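Local atomic coordinates of DPS family dna-binding stress response protein (Thermosynechococcus elongatus, PDB entry 2C41), a protein that probably binds and oxidises iron and associates with DNA, as in the Dps family of ferritin-like stress-response proteins, and assembles from twelve subunits. Residues 9-14 against 117-122; 21-26 against 57-62; 29-34 against 87-92; 46-51 against 144-149; 108-113 against 138-143. All blocks are in the same frame, centred on the assembly; numbering follows the deposited sequence.

Contact 1. Residues 9-14 against 117-122; sequences EQVLTT and AEIATE
Val11 and Thr14 meet Ile119 and Ala120 through methyl groups, and every touch between the two segments is apolar. Val11 CG2, anti to the carbonyl carbon, sits against the backbone at Ala120 CA (3.8 Å); alanine, with no atom beyond CB, allows so near an approach. The same methyl lies 4.1 Å from Ile119 CG2, which also meets Gln10 CB. One turn further along, the isoleucine tip passes alongside Thr14, its CD1 4.0 Å from Thr14 CG2. The polar half of Thr14 turns back to its own helix: OG1 stands between the backbone N and the carbonyl carbon (chi1 77°) and donates to Val11 O at 2.7 Å, in the carbonyl plane and on a lone pair. Threonine suits a buried interface, its methyl offered across while the hydroxyl bonds to its own helix and to Tyr132 OH of helix 126-149. With no hydrogen bond joining helices 6-35 and 95-122 here, shape and burial of methyl groups hold this nearly antiparallel pair.

Contact 2. Residues 21-26 against 57-62; sequences NAVVMY and AMIDEL
Ile59 CD1 approaches the Tyr26 ring obliquely, and its nearest atom on the tyrosine is CB, at 4.2 Å. Tyr26 CG is anti to the backbone N (chi1 171°). The ring meets Phe56 of the same chain, the two planes about 55° apart, and also packs on Phe56 of the third subunit. Asp60, on another side of helix 41-68, forms a salt bridge with Lys30 of that subunit. Ala22 CB enters among the side chains of helix 41-68, 3.8 Å from Ile59 CG1 and 4.0 Å from Leu62 CD1. A methyl this small lets the segment axes come within 8.6 Å. Val23 crosses Ile59 at about a right angle, with its CG2 3.8 Å from Ile59 CG2. The branched isoleucine thus serves three neighbours at once, CG1 to the alanine, all three branch carbons to the valine, and CD1 also to the tyrosine. An alanine in place of Ile59 would probably open a gap between Ala22, Val23 and Tyr26, since all three lose the branch atoms they pack on. With no hydrogen bond between them, the pairing of these antiparallel segments rests on burying hydrocarbon.

Contact 3. Residues 29-34 against 87-92; sequences YKKYHW and TPSSGQ
Lys31 reaches from helix 6-35 to Ser89 and Gly91 as an extended chain. CB heads toward the loop, with CG anti to the backbone N (chi1 169°). CD is the first atom to touch, 3.4 Å from Ser89 OG and close to its CB, and CE follows between Ser89 OG and Gly91 O. At the tip NZ donates to Ser89 OG and to Gly91 O, both 2.8 Å away, the second in the carbonyl plane on a lone pair. Asp76 of the third subunit adds a salt bridge to NZ and takes Gly91 N as well, so one buried ammonium ties helix, loop and subunit together. Gly91 suits this point of the loop, its phi being positive (80°). Ser89 OG, at the edge of the Tyr32 ring and 3.8 Å from its CE1, is also hydrogen-bonded to Glu101, which binds Tyr32 OH too. Such a crossover loop, carrying a short helix (here 80-83) between the second and third long helices, belongs to the Dps version of the ferritin-like bundle.

Contact 4. Residues 46-51 against 144-149; sequences LLFEEQ and WFLKEF
Leu47 forks against Phe145, Leu146 and Phe149 where segments 46-51 and 144-149, of helices 41-68 and 126-149, run nearly antiparallel (162°) in the ferritin-like four-helix bundle. Its CG is anti to the backbone N (chi1 177°), and the two methyls part beyond it: CD1 lies 3.7 Å from Phe145 CD2, whereas CD2 reaches Phe149 CE1 tip to tip at 3.7 Å and also meets Leu146 CD1. With the segment axes 12.0 Å apart, long and bulky side chains are what can bridge the interval. Gln51 spans it too, its OE1 3.3 Å from Phe145 CB and its amide plane turned 59° from the ring, while NE2 rests 3.8 Å from Leu146 CD2. In the next shell Tyr29 OH of helix 6-35 hydrogen-bonds Gln51 NE2, giving it a polar partner and probably limiting rotation of the amide. Phe145 is met edge-to-face by Phe41 of the fourth subunit, and Phe149 packs on Pro39 of that subunit. The same Leu146 CD1 also touches Phe48 CE2, at 4.3 Å.

Contact 5. Residues 108-113 against 138-143; sequences LIITEM and THQKHR
Ile109 sets a methyl squarely on the His139 ring, the tight, buried part of the contact. Its CG2, anti to the backbone N, stands 3.6 Å from the centroid of the His139 ring and only 12° off the ring normal, a CH-pi contact over the centre of the face. Met113, extended beyond CG, brings its sulfur in obliquely, with SD 5.0 Å from the centroid of the His139 ring. A flat imidazole suits this spot because its face accepts a methyl of the branched isoleucine. An alanine at His139 would probably leave Ile109 CG2 and the Met113 thioether facing a gap where the ring had filled the interior.

The other side, around Ile110 and Arg143, is partly exposed, and here packing is by aliphatic stems. Ile110 CG1 passes His139 CB at 3.7 Å, and its CD1 rests 3.8 Å from Gln140 CG. Arg143 crosses Ile110 at about a right angle, its CD lying 3.9 Å from Ile110 CD1. The polar ends look to other partners: Arg143 pairs with Glu107 and with Asp70 of the second subunit, and Gln140 OE1 takes a hydrogen bond from Arg65 of that subunit.

Segments 108-113 and 138-143, of helices 95-122 and 126-149, thus run nearly antiparallel (155°), with Met58 of helix 41-68 against His139, Glu18 of helix 6-35 against Met113, and the second subunit beside Gln140 and Arg143.

In the fold
Four of the contacts pair the four long helices of one ferritin-like bundle, and contact 3 fastens the crossover loop to helix 6-35. Contacts 1, 2 and 3 follow one another along it, contacts 1 and 3 on opposite sides of the chain's centre, about 30 Å between centres. Contacts 4 and 5 share helix 126-149, contact 5 nested in the loop closed by contact 4. Contacts 2 and 5, about 12 Å between centres, lie nearest the middle and touch through Met58 and His139. Contacts 3 and 4 are joined by the Lys30-Glu49 salt bridge. Contacts 2 and 3 touch the third subunit, 4 and 5 the second, and 4 also the fourth, so packing continues into the dodecamer.

Contact 1. Residues 9-14 against 117-122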
# COMPACT_ATOMS: atom_id res chain seq x y z
N GLU C 9 -0.51 36.91 -24.66
CA GLU C 9 0.05 36.27 -25.85
C GLU C 9 1.50 35.88 -25.59
O GLU C 9 1.93 34.77 -25.90
CB GLU C 9 -0.08 37.21 -27.05
CG GLU C 9 -1.53 37.43 -27.47
CD GLU C 9 -1.73 38.65 -28.36
OE1 GLU C 9 -0.75 39.30 -28.76
OE2 GLU C 9 -2.91 38.95 -28.65
N GLN C 10 2.24 36.80 -24.99
CA GLN C 10 3.63 36.54 -24.62
C GLN C 10 3.76 35.37 -23.64
O GLN C 10 4.67 34.56 -23.77
CB GLN C 10 4.29 37.79 -24.02
CG GLN C 10 4.58 38.86 -25.06
CD GLN C 10 5.20 40.11 -24.46
OE1 GLN C 10 6.17 40.03 -23.70
NE2 GLN C 10 4.65 41.27 -24.80
N VAL C 11 2.85 35.28 -22.67
CA VAL C 11 2.87 34.15 -21.73
C VAL C 11 2.74 32.82 -22.49
O VAL C 11 3.49 31.87 -22.23
CB VAL C 11 1.77 34.28 -20.65
CG1 VAL C 11 1.61 32.96 -19.90
CG2 VAL C 11 2.11 35.38 -19.67
N LEU C 12 1.79 32.76 -23.42
CA LEU C 12 1.59 31.54 -24.21
C LEU C 12 2.85 31.17 -24.99
O LEU C 12 3.23 30.00 -25.05
CB LEU C 12 0.39 31.69 -25.14
CG LEU C 12 -0.95 31.70 -24.42
CD1 LEU C 12 -2.09 32.06 -25.39
CD2 LEU C 12 -1.21 30.36 -23.75
N THR C 13 3.53 32.18 -25.54
CA THR C 13 4.79 31.96 -26.25
C THR C 13 5.82 31.33 -25.31
O THR C 13 6.49 30.37 -25.69
CB THR C 13 5.31 33.29 -26.87
OG1 THR C 13 4.38 33.73 -27.86
CG2 THR C 13 6.69 33.12 -27.49
N THR C 14 5.92 31.83 -24.07
CA THR C 14 6.87 31.26 -23.10
C THR C 14 6.54 29.80 -22.80
O THR C 14 7.45 28.98 -22.70
CB THR C 14 6.96 32.05 -21.77
OG1 THR C 14 5.82 31.77 -20.94
CG2 THR C 14 7.11 33.56 -22.03
N ALA C 117 8.72 33.71 -15.55
CA ALA C 117 7.95 34.00 -14.35
C ALA C 117 7.67 35.50 -14.25
O ALA C 117 6.57 35.91 -13.88
CB ALA C 117 8.66 33.49 -13.09
N GLU C 118 8.66 36.32 -14.60
CA GLU C 118 8.50 37.77 -14.55
C GLU C 118 7.45 38.22 -15.57
O GLU C 118 6.62 39.07 -15.24
CB GLU C 118 9.83 38.52 -14.77
CG GLU C 118 9.76 39.97 -14.27
CD GLU C 118 11.04 40.78 -14.48
OE1 GLU C 118 10.96 42.03 -14.35
OE2 GLU C 118 12.11 40.20 -14.77
N ILE C 119 7.49 37.64 -16.77
CA ILE C 119 6.51 37.94 -17.81
C ILE C 119 5.10 37.57 -17.34
O ILE C 119 4.17 38.37 -17.45
CB ILE C 119 6.84 37.22 -19.14
CG1 ILE C 119 8.12 37.82 -19.75
CG2 ILE C 119 5.66 37.36 -20.13
CD1 ILE C 119 8.78 36.94 -20.80
N ALA C 120 4.95 36.37 -16.78
CA ALA C 120 3.65 35.94 -16.26
C ALA C 120 3.15 36.87 -15.15
O ALA C 120 1.97 37.25 -15.11
CB ALA C 120 3.73 34.50 -15.76
N THR C 121 4.05 37.26 -14.26
CA THR C 121 3.72 38.16 -13.16
C THR C 121 3.21 39.51 -13.70
O THR C 121 2.19 40.04 -13.23
CB THR C 121 4.92 38.32 -12.19
OG1 THR C 121 5.13 37.08 -11.49
CG2 THR C 121 4.69 39.45 -11.17
N GLU C 122 3.91 40.04 -14.70
CA GLU C 122 3.51 41.29 -15.36
C GLU C 122 2.13 41.17 -16.02
O GLU C 122 1.37 42.13 -16.04
CB GLU C 122 4.54 41.70 -16.41
CG GLU C 122 5.83 42.22 -15.80
CD GLU C 122 6.84 42.65 -16.84
OE1 GLU C 122 7.97 43.03 -16.44
OE2 GLU C 122 6.53 42.62 -18.04

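Contact 2. Residues 21-26 against 57-62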
# COMPACT_ATOMS: atom_id res chain seq x y z
N ASN C 21 11.32 22.75 -24.44
CA ASN C 21 12.55 22.53 -23.68
C ASN C 21 12.47 21.31 -22.76
O ASN C 21 13.42 20.55 -22.64
CB ASN C 21 12.98 23.76 -22.88
CG ASN C 21 13.56 24.87 -23.75
OD1 ASN C 21 13.71 26.01 -23.31
ND2 ASN C 21 13.91 24.53 -24.98
N ALA C 22 11.31 21.13 -22.12
CA ALA C 22 11.11 19.97 -21.24
C ALA C 22 11.21 18.66 -22.04
O ALA C 22 11.82 17.69 -21.59
CB ALA C 22 9.78 20.07 -20.52
N VAL C 23 10.60 18.65 -23.22
CA VAL C 23 10.64 17.47 -24.10
C VAL C 23 12.08 17.14 -24.52
O VAL C 23 12.52 16.00 -24.40
CB VAL C 23 9.73 17.66 -25.34
CG1 VAL C 23 9.96 16.54 -26.36
CG2 VAL C 23 8.26 17.73 -24.91
N VAL C 24 12.81 18.15 -25.01
CA VAL C 24 14.20 17.93 -25.46
C VAL C 24 15.10 17.55 -24.29
O VAL C 24 15.94 16.65 -24.40
CB VAL C 24 14.76 19.15 -26.23
CG1 VAL C 24 16.27 18.99 -26.55
CG2 VAL C 24 13.97 19.36 -27.49
N MET C 25 14.94 18.23 -23.16
CA MET C 25 15.71 17.94 -21.97
C MET C 25 15.46 16.51 -21.49
O MET C 25 16.39 15.80 -21.09
CB MET C 25 15.33 18.92 -20.86
CG MET C 25 16.35 19.00 -19.79
SD MET C 25 17.86 19.77 -20.43
CE MET C 25 18.82 19.60 -18.93
N TYR C 26 14.20 16.09 -21.53
CA TYR C 26 13.86 14.72 -21.19
C TYR C 26 14.56 13.72 -22.11
O TYR C 26 15.20 12.77 -21.64
CB TYR C 26 12.34 14.50 -21.22
CG TYR C 26 12.01 13.04 -21.08
CD1 TYR C 26 12.23 12.39 -19.87
CD2 TYR C 26 11.54 12.30 -22.16
CE1 TYR C 26 11.95 11.03 -19.72
CE2 TYR C 26 11.26 10.93 -22.02
CZ TYR C 26 11.48 10.32 -20.79
OH TYR C 26 11.21 8.99 -20.61
N ALA C 57 7.82 14.92 -16.07
CA ALA C 57 6.56 15.32 -15.45
C ALA C 57 6.17 16.74 -15.83
O ALA C 57 4.99 17.09 -15.84
CB ALA C 57 6.66 15.19 -13.94
N MET C 58 7.18 17.56 -16.13
CA MET C 58 6.94 18.95 -16.49
C MET C 58 6.30 19.14 -17.85
O MET C 58 5.64 20.15 -18.09
CB MET C 58 8.26 19.73 -16.45
CG MET C 58 8.93 19.67 -15.10
SD MET C 58 10.40 20.71 -15.17
CE MET C 58 11.23 20.20 -13.68
N ILE C 59 6.48 18.16 -18.74
CA ILE C 59 5.96 18.26 -20.09
C ILE C 59 4.45 18.48 -20.08
O ILE C 59 3.94 19.43 -20.67
CB ILE C 59 6.31 17.02 -20.95
CG1 ILE C 59 7.83 16.88 -21.10
CG2 ILE C 59 5.62 17.12 -22.31
CD1 ILE C 59 8.28 15.51 -21.56
N ASP C 60 3.73 17.60 -19.39
CA ASP C 60 2.28 17.70 -19.35
C ASP C 60 1.80 18.95 -18.59
O ASP C 60 0.82 19.57 -18.99
CB ASP C 60 1.67 16.44 -18.75
CG ASP C 60 0.18 16.34 -19.02
OD1 ASP C 60 -0.59 16.56 -18.07
OD2 ASP C 60 -0.20 16.11 -20.18
N GLU C 61 2.52 19.33 -17.53
CA GLU C 61 2.16 20.52 -16.75
C GLU C 61 2.25 21.78 -17.61
O GLU C 61 1.34 22.63 -17.58
CB GLU C 61 3.10 20.68 -15.56
CG GLU C 61 2.96 19.62 -14.50
CD GLU C 61 3.39 20.15 -13.17
OE1 GLU C 61 4.58 20.01 -12.83
OE2 GLU C 61 2.55 20.76 -12.48
N LEU C 62 3.34 21.91 -18.36
CA LEU C 62 3.57 23.07 -19.22
C LEU C 62 2.64 23.08 -20.43
O LEU C 62 2.16 24.14 -20.84
CB LEU C 62 5.04 23.11 -19.66
CG LEU C 62 6.04 23.42 -18.55
CD1 LEU C 62 7.46 22.97 -18.96
CD2 LEU C 62 5.99 24.91 -18.18

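Contact 3. Residues 29-34 against 87-92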
# COMPACT_ATOMS: atom_id res chain seq x y z
N TYR C 29 18.14 13.45 -21.37
CA TYR C 29 18.34 12.60 -20.19
C TYR C 29 18.29 11.11 -20.51
O TYR C 29 19.06 10.32 -19.96
CB TYR C 29 17.36 12.95 -19.07
CG TYR C 29 17.94 13.91 -18.04
CD1 TYR C 29 19.11 13.60 -17.35
CD2 TYR C 29 17.31 15.12 -17.76
CE1 TYR C 29 19.65 14.46 -16.40
CE2 TYR C 29 17.83 16.00 -16.80
CZ TYR C 29 19.00 15.66 -16.13
OH TYR C 29 19.53 16.51 -15.19
N LYS C 30 17.38 10.73 -21.41
CA LYS C 30 17.29 9.34 -21.84
C LYS C 30 18.57 8.91 -22.56
O LYS C 30 19.08 7.82 -22.32
CB LYS C 30 16.04 9.09 -22.69
CG LYS C 30 14.72 9.12 -21.89
CD LYS C 30 14.76 8.27 -20.60
CE LYS C 30 14.89 6.77 -20.90
NZ LYS C 30 14.36 5.91 -19.81
N LYS C 31 19.10 9.78 -23.43
CA LYS C 31 20.39 9.50 -24.06
C LYS C 31 21.46 9.23 -23.00
O LYS C 31 22.17 8.21 -23.09
CB LYS C 31 20.82 10.63 -24.99
CG LYS C 31 22.26 10.53 -25.46
CD LYS C 31 22.56 11.58 -26.49
CE LYS C 31 24.01 11.47 -26.99
NZ LYS C 31 24.32 12.64 -27.86
N TYR C 32 21.57 10.10 -22.01
CA TYR C 32 22.59 9.93 -20.97
C TYR C 32 22.36 8.62 -20.20
O TYR C 32 23.30 7.86 -19.97
CB TYR C 32 22.65 11.13 -20.02
CG TYR C 32 22.64 12.49 -20.70
CD1 TYR C 32 23.27 12.70 -21.93
CD2 TYR C 32 22.02 13.59 -20.09
CE1 TYR C 32 23.26 13.97 -22.56
CE2 TYR C 32 22.01 14.84 -20.69
CZ TYR C 32 22.63 15.03 -21.92
OH TYR C 32 22.59 16.27 -22.50
N HIS C 33 21.12 8.38 -19.80
CA HIS C 33 20.72 7.13 -19.14
C HIS C 33 21.19 5.91 -19.95
O HIS C 33 21.81 5.01 -19.40
CB HIS C 33 19.19 7.14 -18.99
CG HIS C 33 18.60 5.90 -18.40
ND1 HIS C 33 18.82 5.53 -17.09
CD2 HIS C 33 17.74 5.00 -18.91
CE1 HIS C 33 18.13 4.42 -16.84
NE2 HIS C 33 17.47 4.08 -17.93
N TRP C 34 20.93 5.92 -21.26
CA TRP C 34 21.25 4.76 -22.08
C TRP C 34 22.74 4.61 -22.38
O TRP C 34 23.26 3.48 -22.44
CB TRP C 34 20.49 4.81 -23.41
CG TRP C 34 19.00 4.75 -23.25
CD1 TRP C 34 18.29 4.01 -22.33
CD2 TRP C 34 18.02 5.41 -24.05
NE1 TRP C 34 16.95 4.20 -22.50
CE2 TRP C 34 16.75 5.05 -23.56
CE3 TRP C 34 18.10 6.28 -25.15
CZ2 TRP C 34 15.56 5.53 -24.12
CZ3 TRP C 34 16.91 6.76 -25.70
CH2 TRP C 34 15.66 6.38 -25.19
N THR C 87 19.83 22.85 -26.16
CA THR C 87 20.57 22.12 -27.19
C THR C 87 20.16 20.64 -27.18
O THR C 87 20.33 19.95 -26.16
CB THR C 87 22.10 22.22 -26.97
OG1 THR C 87 22.51 23.59 -27.08
CG2 THR C 87 22.84 21.39 -28.00
N PRO C 88 19.63 20.14 -28.32
CA PRO C 88 19.41 18.70 -28.37
C PRO C 88 20.77 18.00 -28.47
O PRO C 88 21.64 18.44 -29.22
CB PRO C 88 18.58 18.51 -29.65
CG PRO C 88 18.96 19.67 -30.52
CD PRO C 88 19.23 20.82 -29.57
N SER C 89 20.95 16.94 -27.69
CA SER C 89 22.25 16.29 -27.62
C SER C 89 22.61 15.68 -28.97
O SER C 89 21.75 15.10 -29.63
CB SER C 89 22.24 15.20 -26.55
OG SER C 89 23.56 14.77 -26.27
N SER C 90 23.88 15.80 -29.35
CA SER C 90 24.35 15.32 -30.64
C SER C 90 25.68 14.60 -30.51
O SER C 90 26.61 15.09 -29.86
CB SER C 90 24.47 16.51 -31.61
OG SER C 90 24.89 16.08 -32.89
N GLY C 91 25.76 13.41 -31.10
CA GLY C 91 27.02 12.67 -31.23
C GLY C 91 27.46 11.90 -29.99
O GLY C 91 26.81 11.95 -28.94
N GLN C 92 28.56 11.18 -30.14
CA GLN C 92 29.12 10.40 -29.05
C GLN C 92 29.76 11.33 -28.02
O GLN C 92 30.53 12.22 -28.37
CB GLN C 92 30.15 9.40 -29.58
CG GLN C 92 29.63 8.47 -30.68
CD GLN C 92 28.82 7.29 -30.14
OE1 GLN C 92 29.16 6.69 -29.12
NE2 GLN C 92 27.75 6.95 -30.85

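Contact 4. Residues 46-51 against 144-149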
# COMPACT_ATOMS: atom_id res chain seq x y z
N LEU C 46 21.05 5.52 -12.85
CA LEU C 46 19.94 5.91 -11.98
C LEU C 46 19.75 7.42 -11.91
O LEU C 46 18.61 7.89 -12.01
CB LEU C 46 20.15 5.35 -10.56
CG LEU C 46 19.92 3.85 -10.49
CD1 LEU C 46 20.38 3.27 -9.15
CD2 LEU C 46 18.44 3.55 -10.76
N LEU C 47 20.84 8.17 -11.74
CA LEU C 47 20.75 9.63 -11.69
C LEU C 47 20.03 10.19 -12.90
O LEU C 47 19.10 10.99 -12.77
CB LEU C 47 22.14 10.27 -11.57
CG LEU C 47 22.11 11.81 -11.59
CD1 LEU C 47 21.73 12.38 -10.22
CD2 LEU C 47 23.46 12.33 -12.05
N PHE C 48 20.44 9.75 -14.09
CA PHE C 48 19.86 10.25 -15.32
C PHE C 48 18.38 9.89 -15.46
O PHE C 48 17.60 10.69 -15.94
CB PHE C 48 20.67 9.78 -16.53
CG PHE C 48 22.08 10.35 -16.57
CD1 PHE C 48 23.17 9.53 -16.84
CD2 PHE C 48 22.29 11.72 -16.36
CE1 PHE C 48 24.47 10.06 -16.88
CE2 PHE C 48 23.58 12.26 -16.40
CZ PHE C 48 24.67 11.44 -16.66
N GLU C 49 18.02 8.70 -15.00
CA GLU C 49 16.61 8.30 -15.01
C GLU C 49 15.79 9.12 -14.02
O GLU C 49 14.69 9.56 -14.33
CB GLU C 49 16.48 6.79 -14.73
CG GLU C 49 15.05 6.28 -14.88
CD GLU C 49 14.55 6.18 -16.32
OE1 GLU C 49 15.21 6.64 -17.28
OE2 GLU C 49 13.45 5.62 -16.51
N GLU C 50 16.35 9.35 -12.83
CA GLU C 50 15.65 10.07 -11.77
C GLU C 50 15.39 11.52 -12.16
O GLU C 50 14.25 12.00 -12.10
CB GLU C 50 16.42 9.98 -10.46
CG GLU C 50 16.37 8.60 -9.84
CD GLU C 50 17.45 8.37 -8.80
OE1 GLU C 50 18.44 9.14 -8.75
OE2 GLU C 50 17.31 7.39 -8.05
N GLN C 51 16.44 12.20 -12.60
CA GLN C 51 16.30 13.60 -13.00
C GLN C 51 15.50 13.70 -14.30
O GLN C 51 14.64 14.58 -14.44
CB GLN C 51 17.67 14.31 -13.05
CG GLN C 51 18.39 14.15 -11.70
CD GLN C 51 19.49 15.17 -11.42
OE1 GLN C 51 19.80 15.43 -10.26
NE2 GLN C 51 20.09 15.74 -12.45
N TRP C 144 22.65 21.36 -9.26
CA TRP C 144 23.52 21.12 -8.11
C TRP C 144 24.09 19.68 -8.12
O TRP C 144 25.30 19.51 -8.02
CB TRP C 144 22.78 21.46 -6.81
CG TRP C 144 23.35 20.79 -5.60
CD1 TRP C 144 24.65 20.76 -5.19
CD2 TRP C 144 22.61 20.05 -4.64
NE1 TRP C 144 24.77 20.02 -4.03
CE2 TRP C 144 23.52 19.58 -3.67
CE3 TRP C 144 21.25 19.72 -4.50
CZ2 TRP C 144 23.13 18.80 -2.58
CZ3 TRP C 144 20.85 18.95 -3.40
CH2 TRP C 144 21.80 18.49 -2.46
N PHE C 145 23.21 18.68 -8.24
CA PHE C 145 23.64 17.27 -8.31
C PHE C 145 24.70 17.06 -9.39
O PHE C 145 25.76 16.46 -9.14
CB PHE C 145 22.44 16.35 -8.60
CG PHE C 145 21.80 15.77 -7.36
CD1 PHE C 145 21.17 16.59 -6.43
CD2 PHE C 145 21.81 14.39 -7.14
CE1 PHE C 145 20.57 16.05 -5.28
CE2 PHE C 145 21.20 13.83 -6.01
CZ PHE C 145 20.59 14.66 -5.08
N LEU C 146 24.41 17.54 -10.60
CA LEU C 146 25.31 17.37 -11.74
C LEU C 146 26.66 18.02 -11.49
O LEU C 146 27.71 17.42 -11.75
CB LEU C 146 24.66 17.96 -12.99
CG LEU C 146 23.96 17.14 -14.09
CD1 LEU C 146 23.83 15.65 -13.83
CD2 LEU C 146 22.63 17.78 -14.46
N LYS C 147 26.65 19.26 -10.99
CA LYS C 147 27.88 19.99 -10.71
C LYS C 147 28.77 19.25 -9.72
O LYS C 147 29.99 19.25 -9.86
CB LYS C 147 27.56 21.40 -10.20
CG LYS C 147 27.13 22.36 -11.31
CD LYS C 147 26.62 23.69 -10.73
CE LYS C 147 27.71 24.42 -9.92
NZ LYS C 147 28.79 24.92 -10.79
N GLU C 148 28.16 18.61 -8.72
CA GLU C 148 28.92 17.84 -7.73
C GLU C 148 29.77 16.75 -8.39
O GLU C 148 30.90 16.51 -7.97
CB GLU C 148 28.01 17.23 -6.66
CG GLU C 148 27.33 18.27 -5.75
CD GLU C 148 28.33 19.22 -5.11
OE1 GLU C 148 28.04 20.44 -5.02
OE2 GLU C 148 29.43 18.76 -4.71
N PHE C 149 29.24 16.10 -9.43
CA PHE C 149 29.98 15.04 -10.12
C PHE C 149 31.25 15.56 -10.80
O PHE C 149 32.19 14.80 -11.05
CB PHE C 149 29.09 14.35 -11.14
CG PHE C 149 28.21 13.29 -10.54
CD1 PHE C 149 26.95 13.61 -10.05
CD2 PHE C 149 28.66 11.97 -10.46
CE1 PHE C 149 26.14 12.61 -9.49
CE2 PHE C 149 27.86 10.97 -9.91
CZ PHE C 149 26.60 11.29 -9.42

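Contact 5. Residues 108-113 against 138-143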
# COMPACT_ATOMS: atom_id res chain seq x y z
N LEU C 108 20.35 27.30 -18.86
CA LEU C 108 19.52 28.03 -19.82
C LEU C 108 18.06 28.02 -19.36
O LEU C 108 17.40 29.06 -19.34
CB LEU C 108 19.65 27.46 -21.25
CG LEU C 108 18.78 28.08 -22.36
CD1 LEU C 108 19.41 27.89 -23.72
CD2 LEU C 108 17.37 27.51 -22.38
N ILE C 109 17.56 26.84 -18.99
CA ILE C 109 16.17 26.71 -18.53
C ILE C 109 15.90 27.53 -17.27
O ILE C 109 14.87 28.21 -17.17
CB ILE C 109 15.76 25.25 -18.33
CG1 ILE C 109 15.72 24.54 -19.70
CG2 ILE C 109 14.39 25.16 -17.63
CD1 ILE C 109 15.56 23.02 -19.60
N ILE C 110 16.83 27.49 -16.31
CA ILE C 110 16.71 28.26 -15.07
C ILE C 110 16.62 29.76 -15.38
O ILE C 110 15.75 30.46 -14.87
CB ILE C 110 17.89 27.99 -14.09
CG1 ILE C 110 17.78 26.56 -13.53
CG2 ILE C 110 17.92 29.04 -12.96
CD1 ILE C 110 19.07 26.04 -12.91
N THR C 111 17.50 30.24 -16.25
CA THR C 111 17.45 31.64 -16.67
C THR C 111 16.10 31.96 -17.32
O THR C 111 15.45 32.95 -16.95
CB THR C 111 18.61 32.01 -17.61
OG1 THR C 111 19.83 31.94 -16.86
CG2 THR C 111 18.45 33.43 -18.18
N GLU C 112 15.68 31.12 -18.26
CA GLU C 112 14.41 31.32 -18.95
C GLU C 112 13.20 31.28 -18.02
O GLU C 112 12.29 32.09 -18.17
CB GLU C 112 14.24 30.32 -20.09
CG GLU C 112 15.17 30.59 -21.28
CD GLU C 112 14.82 29.81 -22.52
OE1 GLU C 112 15.43 30.07 -23.57
OE2 GLU C 112 13.93 28.92 -22.46
N MET C 113 13.19 30.36 -17.06
CA MET C 113 12.07 30.28 -16.13
C MET C 113 11.96 31.51 -15.24
O MET C 113 10.86 31.95 -14.93
CB MET C 113 12.13 29.00 -15.29
CG MET C 113 11.69 27.76 -16.08
SD MET C 113 11.41 26.36 -14.97
CE MET C 113 10.88 25.13 -16.18
N THR C 138 13.28 22.51 -9.10
CA THR C 138 13.70 21.16 -9.51
C THR C 138 14.92 21.24 -10.44
O THR C 138 15.88 20.49 -10.28
CB THR C 138 12.52 20.41 -10.16
OG1 THR C 138 11.53 20.19 -9.14
CG2 THR C 138 12.96 19.08 -10.74
N HIS C 139 14.90 22.17 -11.39
CA HIS C 139 16.07 22.40 -12.24
C HIS C 139 17.30 22.81 -11.44
O HIS C 139 18.43 22.36 -11.72
CB HIS C 139 15.74 23.43 -13.32
CG HIS C 139 15.06 22.83 -14.51
ND1 HIS C 139 13.70 22.95 -14.73
CD2 HIS C 139 15.54 22.06 -15.51
CE1 HIS C 139 13.39 22.29 -15.84
NE2 HIS C 139 14.49 21.74 -16.32
N GLN C 140 17.09 23.64 -10.42
CA GLN C 140 18.20 24.05 -9.55
C GLN C 140 18.77 22.86 -8.77
O GLN C 140 19.99 22.77 -8.57
CB GLN C 140 17.78 25.20 -8.64
CG GLN C 140 17.57 26.48 -9.44
CD GLN C 140 16.81 27.57 -8.71
OE1 GLN C 140 15.92 27.31 -7.89
NE2 GLN C 140 17.15 28.83 -9.03
N LYS C 141 17.91 21.94 -8.36
CA LYS C 141 18.36 20.72 -7.68
C LYS C 141 19.20 19.86 -8.63
O LYS C 141 20.29 19.41 -8.27
CB LYS C 141 17.18 19.90 -7.15
CG LYS C 141 17.62 18.61 -6.43
CD LYS C 141 16.43 17.76 -5.97
CE LYS C 141 15.70 17.12 -7.17
NZ LYS C 141 14.80 16.01 -6.74
N HIS C 142 18.69 19.66 -9.84
CA HIS C 142 19.37 18.87 -10.86
C HIS C 142 20.75 19.43 -11.18
O HIS C 142 21.72 18.68 -11.28
CB HIS C 142 18.54 18.83 -12.15
CG HIS C 142 17.26 18.05 -12.02
ND1 HIS C 142 16.31 18.02 -13.02
CD2 HIS C 142 16.79 17.26 -11.02
CE1 HIS C 142 15.30 17.25 -12.64
NE2 HIS C 142 15.56 16.78 -11.43
N ARG C 143 20.82 20.75 -11.33
CA ARG C 143 22.07 21.44 -11.63
C ARG C 143 23.10 21.22 -10.51
O ARG C 143 24.27 20.95 -10.77
CB ARG C 143 21.81 22.93 -11.84
CG ARG C 143 23.08 23.76 -12.00
CD ARG C 143 22.75 25.26 -12.07
NE ARG C 143 23.98 26.04 -12.04
CZ ARG C 143 24.61 26.43 -10.93
NH1 ARG C 143 25.73 27.14 -11.03
NH2 ARG C 143 24.12 26.11 -9.73